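Local coordinates for protein Nrps/pks (Streptomyces albus, PDB 4OPE) that probably catalyses decarboxylative Claisen condensation as a ketosynthase domain of the AT-less type I polyketide synthase that makes oxazolomycin, at residues A[88-93]-A[146-151]. Sequence-based numbering, arbitrary orientation.
Sequences AEHIDP and AATSSS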
ATOM      1  N   ALA A  88      18.397 -15.175   1.114  1.00 44.69           N
ATOM      2  CA  ALA A  88      17.075 -15.751   1.338  1.00 44.49           C
ATOM      3  C   ALA A  88      16.741 -15.910   2.816  1.00 45.39           C
ATOM      4  O   ALA A  88      15.624 -15.570   3.234  1.00 44.75           O
ATOM      5  CB  ALA A  88      16.924 -17.095   0.625  1.00 43.27           C
ATOM      6  N   GLU A  89      17.693 -16.426   3.593  1.00 47.17           N
ATOM      7  CA  GLU A  89      17.507 -16.574   5.026  1.00 50.82           C
ATOM      8  C   GLU A  89      17.146 -15.250   5.709  1.00 45.61           C
ATOM      9  O   GLU A  89      16.523 -15.265   6.767  1.00 42.15           O
ATOM     10  CB  GLU A  89      18.782 -17.067   5.698  1.00 58.83           C
ATOM     11  CG  GLU A  89      19.194 -18.484   5.405  1.00 65.73           C
ATOM     12  CD  GLU A  89      20.558 -18.831   5.998  1.00 75.22           C
ATOM     13  OE1 GLU A  89      20.896 -20.039   6.001  1.00 79.84           O
ATOM     14  OE2 GLU A  89      21.293 -17.908   6.456  1.00 79.51           O
ATOM     15  N   HIS A  90      17.570 -14.135   5.115  1.00 42.68           N
ATOM     16  CA  HIS A  90      17.488 -12.826   5.763  1.00 46.10           C
ATOM     17  C   HIS A  90      16.252 -12.035   5.320  1.00 45.44           C
ATOM     18  O   HIS A  90      15.991 -10.965   5.877  1.00 46.91           O
ATOM     19  CB  HIS A  90      18.801 -12.000   5.577  1.00 46.64           C
ATOM     20  CG  HIS A  90      19.925 -12.454   6.459  1.00 51.15           C
ATOM     21  ND1 HIS A  90      20.791 -13.466   6.102  1.00 54.75           N
ATOM     22  CD2 HIS A  90      20.297 -12.067   7.701  1.00 55.01           C
ATOM     23  CE1 HIS A  90      21.650 -13.684   7.081  1.00 55.66           C
ATOM     24  NE2 HIS A  90      21.372 -12.847   8.064  1.00 57.88           N
ATOM     25  N   ILE A  91      15.497 -12.536   4.337  1.00 44.41           N
ATOM     26  CA  ILE A  91      14.222 -11.918   4.031  1.00 45.26           C
ATOM     27  C   ILE A  91      13.036 -12.791   4.410  1.00 43.25           C
ATOM     28  O   ILE A  91      13.126 -14.014   4.466  1.00 37.95           O
ATOM     29  CB  ILE A  91      14.105 -11.480   2.577  1.00 47.43           C
ATOM     30  CG1 ILE A  91      13.794 -12.671   1.711  1.00 50.51           C
ATOM     31  CG2 ILE A  91      15.390 -10.795   2.161  1.00 48.94           C
ATOM     32  CD1 ILE A  91      13.648 -12.341   0.245  1.00 54.64           C
ATOM     33  N   ASP A  92      11.932 -12.084   4.665  1.00 43.51           N
ATOM     34  CA  ASP A  92      10.677 -12.612   5.177  1.00 43.30           C
ATOM     35  C   ASP A  92      10.146 -13.650   4.223  1.00 41.40           C
ATOM     36  O   ASP A  92      10.206 -13.442   3.031  1.00 45.07           O
ATOM     37  CB  ASP A  92       9.673 -11.456   5.248  1.00 44.66           C
ATOM     38  CG  ASP A  92       8.497 -11.746   6.140  1.00 46.18           C
ATOM     39  OD1 ASP A  92       7.799 -12.768   5.934  1.00 43.77           O
ATOM     40  OD2 ASP A  92       8.262 -10.913   7.045  1.00 46.40           O
ATOM     41  N   PRO A  93       9.585 -14.756   4.735  1.00 38.53           N
ATOM     42  CA  PRO A  93       9.012 -15.765   3.870  1.00 38.03           C
ATOM     43  C   PRO A  93       7.836 -15.276   3.045  1.00 39.09           C
ATOM     44  O   PRO A  93       7.510 -15.872   2.052  1.00 43.01           O
ATOM     45  CB  PRO A  93       8.573 -16.863   4.855  1.00 37.55           C
ATOM     46  CG  PRO A  93       8.587 -16.251   6.171  1.00 36.21           C
ATOM     47  CD  PRO A  93       9.664 -15.236   6.113  1.00 37.22           C
ATOM     48  N   ALA A 146      23.587 -10.386  10.702  1.00 53.24           N
ATOM     49  CA  ALA A 146      22.992  -9.383   9.825  1.00 50.32           C
ATOM     50  C   ALA A 146      21.483  -9.186  10.082  1.00 46.67           C
ATOM     51  O   ALA A 146      20.823 -10.090  10.567  1.00 43.17           O
ATOM     52  CB  ALA A 146      23.255  -9.751   8.379  1.00 49.98           C
ATOM     53  N   ALA A 147      20.980  -7.987   9.767  1.00 44.36           N
ATOM     54  CA  ALA A 147      19.564  -7.675   9.887  1.00 46.61           C
ATOM     55  C   ALA A 147      18.688  -8.479   8.908  1.00 49.32           C
ATOM     56  O   ALA A 147      19.010  -8.588   7.728  1.00 52.11           O
ATOM     57  CB  ALA A 147      19.319  -6.201   9.641  1.00 45.89           C
ATOM     58  N   THR A 148      17.562  -9.005   9.406  1.00 49.05           N
ATOM     59  CA  THR A 148      16.545  -9.564   8.561  1.00 44.82           C
ATOM     60  C   THR A 148      15.672  -8.444   8.040  1.00 45.15           C
ATOM     61  O   THR A 148      15.625  -7.338   8.591  1.00 42.22           O
ATOM     62  CB  THR A 148      15.662 -10.536   9.331  1.00 44.94           C
ATOM     63  OG1 THR A 148      15.158  -9.883  10.495  1.00 45.80           O
ATOM     64  CG2 THR A 148      16.450 -11.788   9.731  1.00 46.26           C
ATOM     65  N   SER A 149      14.958  -8.741   6.971  1.00 45.48           N
ATOM     66  CA  SER A 149      14.098  -7.760   6.371  1.00 46.88           C
ATOM     67  C   SER A 149      12.691  -8.306   6.151  1.00 43.86           C
ATOM     68  O   SER A 149      12.490  -9.500   5.962  1.00 46.00           O
ATOM     69  CB  SER A 149      14.695  -7.301   5.040  1.00 47.74           C
ATOM     70  OG  SER A 149      13.789  -6.414   4.403  1.00 52.70           O
ATOM     71  N   SER A 150      11.742  -7.397   6.172  1.00 38.88           N
ATOM     72  CA  SER A 150      10.365  -7.683   5.879  1.00 36.53           C
ATOM     73  C   SER A 150       9.785  -6.519   5.125  1.00 34.75           C
ATOM     74  O   SER A 150       8.651  -6.241   5.271  1.00 34.96           O
ATOM     75  CB  SER A 150       9.566  -7.827   7.175  1.00 36.97           C
ATOM     76  OG  SER A 150       9.771  -9.113   7.741  1.00 40.74           O
ATOM     77  N   SER A 151      10.582  -5.785   4.390  1.00 34.99           N
ATOM     78  CA  SER A 151      10.079  -4.670   3.670  1.00 36.08           C
ATOM     79  C   SER A 151       8.840  -5.083   2.814  1.00 36.73           C
ATOM     80  O   SER A 151       8.859  -6.130   2.115  1.00 36.74           O
ATOM     81  CB  SER A 151      11.194  -4.179   2.781  1.00 36.59           C
ATOM     82  OG  SER A 151      10.665  -3.378   1.754  1.00 42.74           O
TER
HETATM   83  O   HOH W   1      22.837 -12.993  10.514  1.00 47.63           O
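Within the thiolase-type N-terminal half of this ketosynthase, an isolated parallel beta bridge couples the link between helices 85-90 and 93-108 to the loop that leads into helix 152-163. I91 and S149 are the bridged pair, with both hydrogen bonds on the S149 side: S149 N donates to H90 O over 2.7 Å, nearly along the C=O axis, and S149 O receives a weak, bent bond from D92 N at 2.9 Å. The H90 carbonyl also meets T148 CA in a C-H...O contact. Past the bridge, D92 turns CG anti to the backbone N (chi1 -162°), which brings OD2 tip to tip with S150 OG, the hydroxyl donating to the anti lone pair of the carboxylate. Its other oxygen, OD1, caps Q94 N at the start of helix 93-108, so one carboxylate serves both the helix end and the neighbouring loop. An alanine at D92 would remove both the cap on Q94 N and the acceptor of the S150 hydroxyl, and would probably loosen the loop beside the helix start. At the other end, the H90 imidazole lies alongside the 146-148 backbone, its CD2 edge 3.5 Å from A146 O and NE2 3.6 Å from A146 CB. A water in the ring plane joins NE2 to A146 N, while ND1 bonds to V86 O; together they fix the ring's rotation. A146, A147 and S149 also pack on K217 and Q214 of the second subunit, placing the bridge beside the dimer interface. S149 OG closes an ST turn with S151 N, and S151 in turn N-caps helix 152-163: a lone parallel bridge that runs into two helix starts, each N-capped by a side chain.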